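Local coordinates for reticulocyte-binding protein 2a (Plasmodium vivax, PDB 4Z8N) that probably binds a receptor on red blood cells through this alpha-helical erythrocyte-binding domain, serving the parasite's invasion of reticulocytes, at residues A[20-25]-A[62-67]; A[67-72]-A[112-117]; A[148-153]-A[251-256]. All coordinates share one frame; numbering follows the deposited sequence.

Contact 1. Residues A[20-25]-A[62-67]; sequences TVYPFY and SIQNQI
Phe-24 is the bump of this contact, and Ile-63, Gln-64 and Ile-67 form the hollow. Loop 20-25, between strand 17-19 and helix 26-37, lies against helix 42-69 of the alpha-helical erythrocyte-binding domain. A type VI beta turn with a cis peptide before Pro-23 is closed by Phe-24 N to Val-21 O, 2.8 Å. Phe-24 then sits at the corner of a gamma turn, with phi 68°, and its side chain heads for the helix.

Ile-67 CG1 sits over one face of the ring, 4.0 Å from the Phe-24 centroid, as a CH-pi contact. Ile-63 CG2 packs obliquely against Phe-24 CD2 at 3.7 Å. The Gln-64 amide comes to the ring edge, its plane 85° from that of the Phe-24 ring. Gln-64 NE2 also approaches Tyr-22 CD2 at 3.9 Å, here with ring and amide only 24° apart. Tyr-25 adds a second, smaller bump, its CD1 lying 4.1 Å from Ile-63 CD1. The Tyr-25 side chain lies about 8 Å from that of Glu-120, which binds calcium in this protein although none is bound here. Thr-20 O lies in plane at the Phe-24 ring edge, 3.7 Å from Ile-67 CG2.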
ATOM      1  N   THR A  20       3.372   5.832   1.418  1.00 39.16           N
ATOM      2  CA  THR A  20       3.514   7.240   1.763  1.00 38.02           C
ATOM      3  C   THR A  20       2.821   7.559   3.083  1.00 38.27           C
ATOM      4  O   THR A  20       2.893   8.684   3.575  1.00 37.10           O
ATOM      5  CB  THR A  20       2.942   8.150   0.662  1.00 34.70           C
ATOM      6  OG1 THR A  20       1.621   7.712   0.321  1.00 36.30           O
ATOM      7  CG2 THR A  20       3.822   8.109  -0.578  1.00 36.63           C
ATOM      8  N   VAL A  21       2.149   6.561   3.650  1.00 37.74           N
ATOM      9  CA  VAL A  21       1.438   6.735   4.911  1.00 37.74           C
ATOM     10  C   VAL A  21       1.961   5.774   5.982  1.00 36.56           C
ATOM     11  O   VAL A  21       2.509   4.715   5.671  1.00 35.92           O
ATOM     12  CB  VAL A  21      -0.085   6.529   4.734  1.00 36.81           C
ATOM     13  CG1 VAL A  21      -0.634   7.481   3.681  1.00 36.42           C
ATOM     14  CG2 VAL A  21      -0.398   5.089   4.374  1.00 32.14           C
ATOM     15  N   TYR A  22       1.801   6.168   7.242  1.00 38.36           N
ATOM     16  CA  TYR A  22       2.217   5.363   8.388  1.00 41.35           C
ATOM     17  C   TYR A  22       1.644   3.950   8.294  1.00 37.74           C
ATOM     18  O   TYR A  22       0.480   3.784   7.940  1.00 35.22           O
ATOM     19  CB  TYR A  22       1.764   6.047   9.683  1.00 40.05           C
ATOM     20  CG  TYR A  22       2.226   5.385  10.961  1.00 43.20           C
ATOM     21  CD1 TYR A  22       1.509   4.334  11.523  1.00 43.41           C
ATOM     22  CD2 TYR A  22       3.365   5.827  11.622  1.00 42.65           C
ATOM     23  CE1 TYR A  22       1.923   3.732  12.693  1.00 45.11           C
ATOM     24  CE2 TYR A  22       3.784   5.232  12.796  1.00 46.38           C
ATOM     25  CZ  TYR A  22       3.061   4.184  13.326  1.00 47.70           C
ATOM     26  OH  TYR A  22       3.475   3.589  14.495  1.00 53.38           O
ATOM     27  N   PRO A  23       2.451   2.922   8.609  1.00 36.51           N
ATOM     28  CA  PRO A  23       3.837   2.959   9.091  1.00 39.05           C
ATOM     29  C   PRO A  23       4.900   2.841   7.994  1.00 38.04           C
ATOM     30  O   PRO A  23       6.016   2.412   8.292  1.00 36.52           O
ATOM     31  CB  PRO A  23       3.896   1.743  10.010  1.00 40.81           C
ATOM     32  CG  PRO A  23       3.016   0.752   9.317  1.00 35.43           C
ATOM     33  CD  PRO A  23       1.909   1.552   8.652  1.00 35.86           C
ATOM     34  N   PHE A  24       4.543   3.181   6.756  1.00 36.94           N
ATOM     35  CA  PHE A  24       5.493   3.336   5.645  1.00 34.52           C
ATOM     36  C   PHE A  24       6.168   2.042   5.166  1.00 34.08           C
ATOM     37  O   PHE A  24       6.182   1.759   3.968  1.00 35.75           O
ATOM     38  CB  PHE A  24       6.565   4.366   6.020  1.00 30.67           C
ATOM     39  CG  PHE A  24       6.001   5.632   6.605  1.00 32.21           C
ATOM     40  CD1 PHE A  24       5.305   6.528   5.810  1.00 33.23           C
ATOM     41  CD2 PHE A  24       6.156   5.920   7.952  1.00 36.37           C
ATOM     42  CE1 PHE A  24       4.780   7.690   6.345  1.00 33.53           C
ATOM     43  CE2 PHE A  24       5.633   7.079   8.495  1.00 37.91           C
ATOM     44  CZ  PHE A  24       4.943   7.965   7.691  1.00 31.99           C
ATOM     45  N   TYR A  25       6.739   1.270   6.084  1.00 33.99           N
ATOM     46  CA  TYR A  25       7.374  -0.002   5.725  1.00 35.21           C
ATOM     47  C   TYR A  25       6.699  -1.157   6.447  1.00 34.11           C
ATOM     48  O   TYR A  25       6.300  -1.022   7.603  1.00 35.72           O
ATOM     49  CB  TYR A  25       8.867   0.011   6.060  1.00 37.24           C
ATOM     50  CG  TYR A  25       9.717   0.845   5.128  1.00 39.44           C
ATOM     51  CD1 TYR A  25       9.724   2.232   5.215  1.00 39.91           C
ATOM     52  CD2 TYR A  25      10.531   0.243   4.177  1.00 40.70           C
ATOM     53  CE1 TYR A  25      10.504   2.996   4.370  1.00 39.16           C
ATOM     54  CE2 TYR A  25      11.318   0.999   3.326  1.00 42.26           C
ATOM     55  CZ  TYR A  25      11.300   2.375   3.429  1.00 44.10           C
ATOM     56  OH  TYR A  25      12.079   3.133   2.586  1.00 46.87           O
ATOM     57  N   SER A  62      12.754   9.137  12.101  1.00 58.03           N
ATOM     58  CA  SER A  62      13.575   9.576  10.977  1.00 58.48           C
ATOM     59  C   SER A  62      12.829   9.422   9.654  1.00 56.40           C
ATOM     60  O   SER A  62      12.919  10.281   8.776  1.00 58.51           O
ATOM     61  CB  SER A  62      14.889   8.796  10.935  1.00 61.44           C
ATOM     62  OG  SER A  62      15.657   9.034  12.103  1.00 65.63           O
ATOM     63  N   ILE A  63      12.095   8.321   9.520  1.00 48.69           N
ATOM     64  CA  ILE A  63      11.278   8.080   8.338  1.00 45.89           C
ATOM     65  C   ILE A  63      10.155   9.107   8.249  1.00 48.24           C
ATOM     66  O   ILE A  63       9.928   9.707   7.200  1.00 44.86           O
ATOM     67  CB  ILE A  63      10.674   6.663   8.347  1.00 45.07           C
ATOM     68  CG1 ILE A  63      11.784   5.611   8.314  1.00 44.99           C
ATOM     69  CG2 ILE A  63       9.724   6.473   7.169  1.00 39.86           C
ATOM     70  CD1 ILE A  63      11.277   4.189   8.434  1.00 42.83           C
ATOM     71  N   GLN A  64       9.465   9.306   9.367  1.00 50.73           N
ATOM     72  CA  GLN A  64       8.340  10.229   9.431  1.00 55.22           C
ATOM     73  C   GLN A  64       8.768  11.653   9.089  1.00 56.75           C
ATOM     74  O   GLN A  64       8.052  12.373   8.391  1.00 53.52           O
ATOM     75  CB  GLN A  64       7.701  10.187  10.821  1.00 62.89           C
ATOM     76  CG  GLN A  64       6.247  10.615  10.846  1.00 69.01           C
ATOM     77  CD  GLN A  64       5.385   9.682  11.673  1.00 72.86           C
ATOM     78  OE1 GLN A  64       5.879   8.987  12.561  1.00 74.01           O
ATOM     79  NE2 GLN A  64       4.089   9.660  11.381  1.00 73.81           N
ATOM     80  N   ASN A  65       9.938  12.053   9.580  1.00 54.95           N
ATOM     81  CA  ASN A  65      10.479  13.374   9.278  1.00 60.63           C
ATOM     82  C   ASN A  65      10.797  13.523   7.797  1.00 56.80           C
ATOM     83  O   ASN A  65      10.567  14.579   7.207  1.00 52.77           O
ATOM     84  CB  ASN A  65      11.734  13.649  10.110  1.00 69.07           C
ATOM     85  CG  ASN A  65      11.435  13.771  11.590  1.00 76.76           C
ATOM     86  OD1 ASN A  65      10.329  14.141  11.984  1.00 78.19           O
ATOM     87  ND2 ASN A  65      12.423  13.458  12.421  1.00 81.71           N
ATOM     88  N   GLN A  66      11.329  12.461   7.200  1.00 52.14           N
ATOM     89  CA  GLN A  66      11.627  12.464   5.775  1.00 52.91           C
ATOM     90  C   GLN A  66      10.350  12.628   4.954  1.00 48.82           C
ATOM     91  O   GLN A  66      10.306  13.430   4.021  1.00 45.17           O
ATOM     92  CB  GLN A  66      12.354  11.180   5.370  1.00 53.16           C
ATOM     93  CG  GLN A  66      12.633  11.086   3.879  1.00 53.58           C
ATOM     94  CD  GLN A  66      13.464   9.873   3.514  1.00 53.42           C
ATOM     95  OE1 GLN A  66      14.419   9.530   4.210  1.00 55.23           O
ATOM     96  NE2 GLN A  66      13.101   9.216   2.419  1.00 48.53           N
ATOM     97  N   ILE A  67       9.314  11.873   5.313  1.00 48.09           N
ATOM     98  CA  ILE A  67       8.025  11.960   4.635  1.00 44.54           C
ATOM     99  C   ILE A  67       7.436  13.360   4.784  1.00 47.28           C
ATOM    100  O   ILE A  67       6.829  13.891   3.853  1.00 44.69           O
ATOM    101  CB  ILE A  67       7.021  10.921   5.178  1.00 49.12           C
ATOM    102  CG1 ILE A  67       7.579   9.506   5.028  1.00 50.66           C
ATOM    103  CG2 ILE A  67       5.691  11.023   4.443  1.00 44.30           C
ATOM    104  CD1 ILE A  67       7.745   9.068   3.591  1.00 47.20           C
TER

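Contact 2. Residues A[67-72]-A[112-117]; sequences INSCVP and KNCVQA
Cys-70 and Cys-114 form a disulfide that staples two parts of the helical domain together. Cys-70 lies at the joint between helix 42-69 and helix 71-85. Cys-114 is close to the C-terminal end of helix 94-115. The bond therefore ties the helical joint to a helix that returns some forty residues later.

The Cys-70 side chain can be followed outward. It leaves the backbone toward helix 94-115. Cys-70 CB lies 3.1 Å from Cys-114 SG, the usual spacing of two atoms that share a bonded neighbour. SG is turned anti to the carbonyl carbon and beside the backbone N, chi1 -59°. There it makes the covalent bond, with Cys-70 SG 2.1 Å from Cys-114 SG. The torsion about this S-S bond is -94°, close to the relaxed right angle and of left-handed sense. Cys-70 SG also lies 3.8 Å from the backbone N of Val-115, the residue after Cys-114. Val-115 CG2 is a looser neighbour, 4.3 Å from Cys-70 SG.

On the partner side, Cys-114 SG stands anti to its own backbone N, chi1 177°, which carries it out from the helix toward Cys-70. The turn that holds Cys-70 is kept by its backbone, with Cys-70 N hydrogen-bonded to Ile-67 O. Just before it, Ser-69 OG is hydrogen-bonded to Gln-66 O. Gln-66 NE2 in turn reaches Cys-114 O and Ala-117 O, so hydrogen bonds flank the disulfide.

The disulfide has an apolar neighbour. Val-115 also touches Phe-10 and Thr-20, which place this side of the contact against strand 9-11 and the loop after strand 17-19. Across the segments, Ile-67 reaches Val-115 with its last carbon, CD1 lying 4.1 Å from Val-115 CG1.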
ATOM      1  N   ILE A  67       9.314  11.873   5.313  1.00 48.09           N
ATOM      2  CA  ILE A  67       8.025  11.960   4.635  1.00 44.54           C
ATOM      3  C   ILE A  67       7.436  13.360   4.784  1.00 47.28           C
ATOM      4  O   ILE A  67       6.829  13.891   3.853  1.00 44.69           O
ATOM      5  CB  ILE A  67       7.021  10.921   5.178  1.00 49.12           C
ATOM      6  CG1 ILE A  67       7.579   9.506   5.028  1.00 50.66           C
ATOM      7  CG2 ILE A  67       5.691  11.023   4.443  1.00 44.30           C
ATOM      8  CD1 ILE A  67       7.745   9.068   3.591  1.00 47.20           C
ATOM      9  N   ASN A  68       7.633  13.958   5.956  1.00 50.69           N
ATOM     10  CA  ASN A  68       7.158  15.313   6.213  1.00 55.80           C
ATOM     11  C   ASN A  68       7.855  16.346   5.332  1.00 55.08           C
ATOM     12  O   ASN A  68       7.269  17.370   4.983  1.00 58.41           O
ATOM     13  CB  ASN A  68       7.348  15.681   7.686  1.00 58.31           C
ATOM     14  CG  ASN A  68       6.426  14.905   8.603  1.00 64.17           C
ATOM     15  OD1 ASN A  68       5.425  14.339   8.161  1.00 67.28           O
ATOM     16  ND2 ASN A  68       6.755  14.880   9.891  1.00 66.78           N
ATOM     17  N   SER A  69       9.106  16.074   4.975  1.00 55.06           N
ATOM     18  CA  SER A  69       9.873  16.985   4.134  1.00 57.81           C
ATOM     19  C   SER A  69       9.448  16.878   2.671  1.00 54.05           C
ATOM     20  O   SER A  69       9.810  17.721   1.849  1.00 53.93           O
ATOM     21  CB  SER A  69      11.372  16.706   4.265  1.00 62.94           C
ATOM     22  OG  SER A  69      11.698  15.426   3.749  1.00 64.33           O
ATOM     23  N   CYS A  70       8.682  15.839   2.354  1.00 47.23           N
ATOM     24  CA  CYS A  70       8.227  15.607   0.988  1.00 47.01           C
ATOM     25  C   CYS A  70       6.871  16.252   0.727  1.00 48.56           C
ATOM     26  O   CYS A  70       6.383  16.247  -0.403  1.00 50.01           O
ATOM     27  CB  CYS A  70       8.150  14.108   0.697  1.00 42.65           C
ATOM     28  SG  CYS A  70       9.713  13.236   0.901  1.00 59.11           S
ATOM     29  N   VAL A  71       6.270  16.798   1.779  1.00 47.71           N
ATOM     30  CA  VAL A  71       4.948  17.415   1.687  1.00 47.80           C
ATOM     31  C   VAL A  71       4.867  18.580   0.683  1.00 46.77           C
ATOM     32  O   VAL A  71       3.922  18.625  -0.108  1.00 45.76           O
ATOM     33  CB  VAL A  71       4.468  17.899   3.078  1.00 48.43           C
ATOM     34  CG1 VAL A  71       3.221  18.760   2.953  1.00 50.42           C
ATOM     35  CG2 VAL A  71       4.206  16.705   3.982  1.00 46.17           C
ATOM     36  N   PRO A  72       5.845  19.518   0.696  1.00 45.25           N
ATOM     37  CA  PRO A  72       5.770  20.573  -0.324  1.00 49.05           C
ATOM     38  C   PRO A  72       5.792  20.010  -1.743  1.00 50.32           C
ATOM     39  O   PRO A  72       5.131  20.548  -2.635  1.00 52.98           O
ATOM     40  CB  PRO A  72       7.024  21.413  -0.056  1.00 49.87           C
ATOM     41  CG  PRO A  72       7.337  21.174   1.372  1.00 53.27           C
ATOM     42  CD  PRO A  72       6.978  19.742   1.616  1.00 50.69           C
ATOM     43  N   LYS A 112       8.334  10.647  -5.713  1.00 40.42           N
ATOM     44  CA  LYS A 112       8.692   9.247  -5.508  1.00 41.17           C
ATOM     45  C   LYS A 112      10.119   9.106  -4.980  1.00 43.95           C
ATOM     46  O   LYS A 112      10.378   8.309  -4.078  1.00 42.19           O
ATOM     47  CB  LYS A 112       8.538   8.456  -6.810  1.00 42.49           C
ATOM     48  CG  LYS A 112       8.981   7.003  -6.709  1.00 46.14           C
ATOM     49  CD  LYS A 112       8.808   6.277  -8.033  1.00 49.85           C
ATOM     50  CE  LYS A 112       9.194   4.811  -7.910  1.00 57.28           C
ATOM     51  NZ  LYS A 112       9.040   4.083  -9.202  1.00 64.65           N
ATOM     52  N   ASN A 113      11.036   9.887  -5.540  1.00 48.74           N
ATOM     53  CA  ASN A 113      12.435   9.837  -5.124  1.00 52.40           C
ATOM     54  C   ASN A 113      12.642  10.399  -3.724  1.00 47.76           C
ATOM     55  O   ASN A 113      13.474   9.904  -2.963  1.00 49.86           O
ATOM     56  CB  ASN A 113      13.316  10.585  -6.123  1.00 56.99           C
ATOM     57  CG  ASN A 113      13.479   9.834  -7.428  1.00 61.98           C
ATOM     58  OD1 ASN A 113      13.386   8.607  -7.466  1.00 61.66           O
ATOM     59  ND2 ASN A 113      13.729  10.567  -8.506  1.00 64.58           N
ATOM     60  N   CYS A 114      11.888  11.441  -3.395  1.00 46.34           N
ATOM     61  CA  CYS A 114      11.938  12.038  -2.066  1.00 49.56           C
ATOM     62  C   CYS A 114      11.434  11.036  -1.029  1.00 46.26           C
ATOM     63  O   CYS A 114      11.966  10.944   0.077  1.00 45.69           O
ATOM     64  CB  CYS A 114      11.113  13.327  -2.029  1.00 49.08           C
ATOM     65  SG  CYS A 114      11.014  14.136  -0.414  1.00 79.33           S
ATOM     66  N   VAL A 115      10.409  10.279  -1.405  1.00 47.31           N
ATOM     67  CA  VAL A 115       9.821   9.273  -0.527  1.00 43.63           C
ATOM     68  C   VAL A 115      10.718   8.040  -0.414  1.00 45.29           C
ATOM     69  O   VAL A 115      10.937   7.515   0.679  1.00 45.58           O
ATOM     70  CB  VAL A 115       8.422   8.855  -1.027  1.00 41.94           C
ATOM     71  CG1 VAL A 115       7.912   7.637  -0.268  1.00 38.39           C
ATOM     72  CG2 VAL A 115       7.448  10.016  -0.901  1.00 38.32           C
ATOM     73  N   GLN A 116      11.248   7.590  -1.547  1.00 46.29           N
ATOM     74  CA  GLN A 116      12.086   6.396  -1.574  1.00 48.26           C
ATOM     75  C   GLN A 116      13.542   6.674  -1.205  1.00 48.26           C
ATOM     76  O   GLN A 116      14.376   5.772  -1.259  1.00 47.59           O
ATOM     77  CB  GLN A 116      12.033   5.737  -2.953  1.00 48.90           C
ATOM     78  CG  GLN A 116      10.779   4.929  -3.222  1.00 48.77           C
ATOM     79  CD  GLN A 116      10.837   4.214  -4.555  1.00 55.63           C
ATOM     80  OE1 GLN A 116      11.639   4.564  -5.423  1.00 57.55           O
ATOM     81  NE2 GLN A 116       9.997   3.199  -4.724  1.00 58.37           N
ATOM     82  N   ALA A 117      13.851   7.916  -0.844  1.00 48.35           N
ATOM     83  CA  ALA A 117      15.211   8.262  -0.442  1.00 49.75           C
ATOM     84  C   ALA A 117      15.593   7.495   0.822  1.00 48.30           C
ATOM     85  O   ALA A 117      14.752   7.270   1.695  1.00 46.91           O
ATOM     86  CB  ALA A 117      15.340   9.761  -0.221  1.00 51.16           C
TER

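Contact 3. Residues A[148-153]-A[251-256]; sequences TDTYEI and KLYFDS
Two nearly parallel helices pack side by side here, helix 149-162 against the long helix 246-297, with Tyr-151 set against Leu-252 and Ser-256. The short segment axes come within 10.1 Å and are inclined by 17°.

Tyr-151 has CG anti to its backbone N, chi1 171°, which sets CG nearer Leu-252 and Ser-256 than CB is. Leu-252 CD1 stands almost exactly above the centre of the ring, 4.2 Å from the Tyr-151 centroid, as a CH-pi contact. Leu-252 CD2 lies nearer the phenol end, 3.7 Å from Tyr-151 OH. At the ring edge, Ser-256 OG approaches Tyr-151 CE1 closely, at 3.0 Å. Ser-256 OG donates to Leu-252 O, one turn back in its own helix, at 2.8 Å. Ser-256 N reaches the same oxygen from the opposite face of its plane.

Tyr-253 reaches back to the other helix, its ring edge meeting Tyr-151 CB, with Tyr-253 CE1 at 3.8 Å. Tyr-253 OH touches Thr-150 CB at 3.4 Å. Tyr-37 of helix 26-37 also packs on both tyrosines.

No hydrogen bond links the two segments. Ring and methyl packing joins the helices, while Ser-256 OG is satisfied within its own helix and Tyr-253 OH by His-41.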
ATOM      1  N   THR A 148       3.379 -24.774  22.909  1.00 68.67           N
ATOM      2  CA  THR A 148       2.876 -24.015  21.770  1.00 65.28           C
ATOM      3  C   THR A 148       1.603 -23.224  22.072  1.00 65.47           C
ATOM      4  O   THR A 148       0.826 -22.925  21.165  1.00 63.65           O
ATOM      5  CB  THR A 148       2.600 -24.949  20.576  1.00 64.03           C
ATOM      6  OG1 THR A 148       1.573 -25.885  20.928  1.00 66.25           O
ATOM      7  CG2 THR A 148       3.861 -25.709  20.195  1.00 67.28           C
ATOM      8  N   ASP A 149       1.398 -22.877  23.340  1.00 66.60           N
ATOM      9  CA  ASP A 149       0.204 -22.141  23.752  1.00 67.71           C
ATOM     10  C   ASP A 149       0.094 -20.781  23.069  1.00 59.62           C
ATOM     11  O   ASP A 149      -0.901 -20.496  22.403  1.00 57.38           O
ATOM     12  CB  ASP A 149       0.185 -21.953  25.273  1.00 74.83           C
ATOM     13  CG  ASP A 149      -0.085 -23.246  26.018  1.00 87.76           C
ATOM     14  OD1 ASP A 149      -0.538 -24.219  25.381  1.00 90.49           O
ATOM     15  OD2 ASP A 149       0.149 -23.283  27.246  1.00 94.18           O
ATOM     16  N   THR A 150       1.117 -19.947  23.240  1.00 57.17           N
ATOM     17  CA  THR A 150       1.118 -18.590  22.696  1.00 52.72           C
ATOM     18  C   THR A 150       0.956 -18.595  21.179  1.00 49.80           C
ATOM     19  O   THR A 150       0.229 -17.768  20.622  1.00 46.85           O
ATOM     20  CB  THR A 150       2.410 -17.836  23.079  1.00 49.10           C
ATOM     21  OG1 THR A 150       2.356 -17.473  24.463  1.00 54.69           O
ATOM     22  CG2 THR A 150       2.575 -16.575  22.249  1.00 48.07           C
ATOM     23  N   TYR A 151       1.622 -19.536  20.518  1.00 50.11           N
ATOM     24  CA  TYR A 151       1.508 -19.670  19.072  1.00 50.65           C
ATOM     25  C   TYR A 151       0.072 -19.970  18.655  1.00 52.94           C
ATOM     26  O   TYR A 151      -0.438 -19.383  17.702  1.00 54.35           O
ATOM     27  CB  TYR A 151       2.443 -20.765  18.550  1.00 54.71           C
ATOM     28  CG  TYR A 151       2.217 -21.095  17.090  1.00 56.83           C
ATOM     29  CD1 TYR A 151       2.695 -20.260  16.089  1.00 56.30           C
ATOM     30  CD2 TYR A 151       1.520 -22.237  16.714  1.00 60.03           C
ATOM     31  CE1 TYR A 151       2.488 -20.554  14.756  1.00 57.38           C
ATOM     32  CE2 TYR A 151       1.308 -22.538  15.381  1.00 61.02           C
ATOM     33  CZ  TYR A 151       1.795 -21.692  14.407  1.00 58.53           C
ATOM     34  OH  TYR A 151       1.589 -21.984  13.079  1.00 59.07           O
ATOM     35  N   GLU A 152      -0.576 -20.881  19.373  1.00 57.86           N
ATOM     36  CA  GLU A 152      -1.940 -21.273  19.037  1.00 60.05           C
ATOM     37  C   GLU A 152      -2.924 -20.136  19.305  1.00 55.94           C
ATOM     38  O   GLU A 152      -3.875 -19.936  18.545  1.00 51.79           O
ATOM     39  CB  GLU A 152      -2.351 -22.524  19.816  1.00 64.09           C
ATOM     40  CG  GLU A 152      -3.733 -23.044  19.449  1.00 73.26           C
ATOM     41  CD  GLU A 152      -4.114 -24.298  20.211  1.00 88.82           C
ATOM     42  OE1 GLU A 152      -4.145 -24.254  21.458  1.00 98.29           O
ATOM     43  OE2 GLU A 152      -4.385 -25.329  19.559  1.00 91.56           O
ATOM     44  N   ILE A 153      -2.691 -19.390  20.382  1.00 52.61           N
ATOM     45  CA  ILE A 153      -3.533 -18.244  20.718  1.00 51.67           C
ATOM     46  C   ILE A 153      -3.466 -17.171  19.637  1.00 44.76           C
ATOM     47  O   ILE A 153      -4.495 -16.716  19.133  1.00 41.45           O
ATOM     48  CB  ILE A 153      -3.127 -17.616  22.063  1.00 52.14           C
ATOM     49  CG1 ILE A 153      -3.427 -18.582  23.210  1.00 48.77           C
ATOM     50  CG2 ILE A 153      -3.853 -16.295  22.277  1.00 51.20           C
ATOM     51  CD1 ILE A 153      -4.882 -18.967  23.311  1.00 54.05           C
ATOM     52  N   LYS A 251      10.595 -19.486  14.723  1.00 61.73           N
ATOM     53  CA  LYS A 251      10.188 -19.428  13.324  1.00 61.39           C
ATOM     54  C   LYS A 251       8.668 -19.472  13.190  1.00 58.84           C
ATOM     55  O   LYS A 251       8.097 -18.785  12.342  1.00 55.28           O
ATOM     56  CB  LYS A 251      10.829 -20.567  12.532  1.00 66.63           C
ATOM     57  CG  LYS A 251      10.938 -20.295  11.047  1.00 69.74           C
ATOM     58  CD  LYS A 251      11.063 -21.579  10.256  1.00 76.55           C
ATOM     59  CE  LYS A 251      10.985 -21.304   8.775  1.00 78.11           C
ATOM     60  NZ  LYS A 251      11.740 -20.067   8.411  1.00 76.75           N
ATOM     61  N   LEU A 252       8.017 -20.273  14.029  1.00 58.29           N
ATOM     62  CA  LEU A 252       6.559 -20.326  14.051  1.00 54.48           C
ATOM     63  C   LEU A 252       5.992 -18.962  14.430  1.00 52.06           C
ATOM     64  O   LEU A 252       5.051 -18.474  13.801  1.00 46.09           O
ATOM     65  CB  LEU A 252       6.066 -21.402  15.023  1.00 55.43           C
ATOM     66  CG  LEU A 252       5.987 -22.834  14.488  1.00 55.80           C
ATOM     67  CD1 LEU A 252       5.448 -23.775  15.552  1.00 61.05           C
ATOM     68  CD2 LEU A 252       5.124 -22.894  13.236  1.00 54.95           C
ATOM     69  N   TYR A 253       6.580 -18.352  15.456  1.00 51.24           N
ATOM     70  CA  TYR A 253       6.196 -17.011  15.880  1.00 45.41           C
ATOM     71  C   TYR A 253       6.381 -16.007  14.746  1.00 45.29           C
ATOM     72  O   TYR A 253       5.463 -15.263  14.400  1.00 45.32           O
ATOM     73  CB  TYR A 253       7.021 -16.558  17.090  1.00 49.78           C
ATOM     74  CG  TYR A 253       6.615 -17.141  18.429  1.00 51.31           C
ATOM     75  CD1 TYR A 253       5.767 -18.238  18.516  1.00 52.35           C
ATOM     76  CD2 TYR A 253       7.083 -16.580  19.613  1.00 52.24           C
ATOM     77  CE1 TYR A 253       5.401 -18.764  19.749  1.00 57.55           C
ATOM     78  CE2 TYR A 253       6.725 -17.097  20.847  1.00 53.76           C
ATOM     79  CZ  TYR A 253       5.885 -18.187  20.910  1.00 55.77           C
ATOM     80  OH  TYR A 253       5.532 -18.695  22.140  1.00 58.53           O
ATOM     81  N   PHE A 254       7.579 -16.000  14.171  1.00 43.39           N
ATOM     82  CA  PHE A 254       7.961 -14.995  13.187  1.00 45.69           C
ATOM     83  C   PHE A 254       7.188 -15.141  11.880  1.00 46.78           C
ATOM     84  O   PHE A 254       6.795 -14.147  11.275  1.00 42.41           O
ATOM     85  CB  PHE A 254       9.467 -15.064  12.917  1.00 48.91           C
ATOM     86  CG  PHE A 254      10.318 -14.704  14.108  1.00 49.26           C
ATOM     87  CD1 PHE A 254       9.770 -14.057  15.206  1.00 48.61           C
ATOM     88  CD2 PHE A 254      11.668 -15.013  14.127  1.00 52.98           C
ATOM     89  CE1 PHE A 254      10.552 -13.728  16.300  1.00 50.76           C
ATOM     90  CE2 PHE A 254      12.456 -14.686  15.218  1.00 55.45           C
ATOM     91  CZ  PHE A 254      11.896 -14.042  16.305  1.00 54.10           C
ATOM     92  N   ASP A 255       6.975 -16.379  11.446  1.00 49.29           N
ATOM     93  CA  ASP A 255       6.207 -16.636  10.232  1.00 48.36           C
ATOM     94  C   ASP A 255       4.768 -16.153  10.379  1.00 42.20           C
ATOM     95  O   ASP A 255       4.214 -15.546   9.465  1.00 38.18           O
ATOM     96  CB  ASP A 255       6.229 -18.126   9.885  1.00 51.72           C
ATOM     97  CG  ASP A 255       7.554 -18.569   9.289  1.00 57.67           C
ATOM     98  OD1 ASP A 255       8.504 -17.758   9.272  1.00 59.10           O
ATOM     99  OD2 ASP A 255       7.650 -19.734   8.848  1.00 58.30           O
ATOM    100  N   SER A 256       4.174 -16.424  11.536  1.00 39.31           N
ATOM    101  CA  SER A 256       2.801 -16.021  11.821  1.00 42.70           C
ATOM    102  C   SER A 256       2.644 -14.509  11.799  1.00 41.26           C
ATOM    103  O   SER A 256       1.746 -13.977  11.148  1.00 44.31           O
ATOM    104  CB  SER A 256       2.356 -16.561  13.180  1.00 40.52           C
ATOM    105  OG  SER A 256       2.397 -17.972  13.198  1.00 53.03           O
TER

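Contacts 1 and 2 are neighbours, with centres 9 Å apart. They share Ile-67 and helix 42-69, and both are partly buried. Gln-66, carried by the helix of contact 1, bridges the two. Contact 3 stands apart, about 29 Å from contact 1 and 37 Å from contact 2 between centres. It is the most buried of the three and joins other helices. Its chemistry is aromatic and aliphatic packing between helices, whereas contact 1 seats a loop on a helix and contact 2 is held chiefly by a covalent bond. All three lack hydrogen bonds between their own two segments.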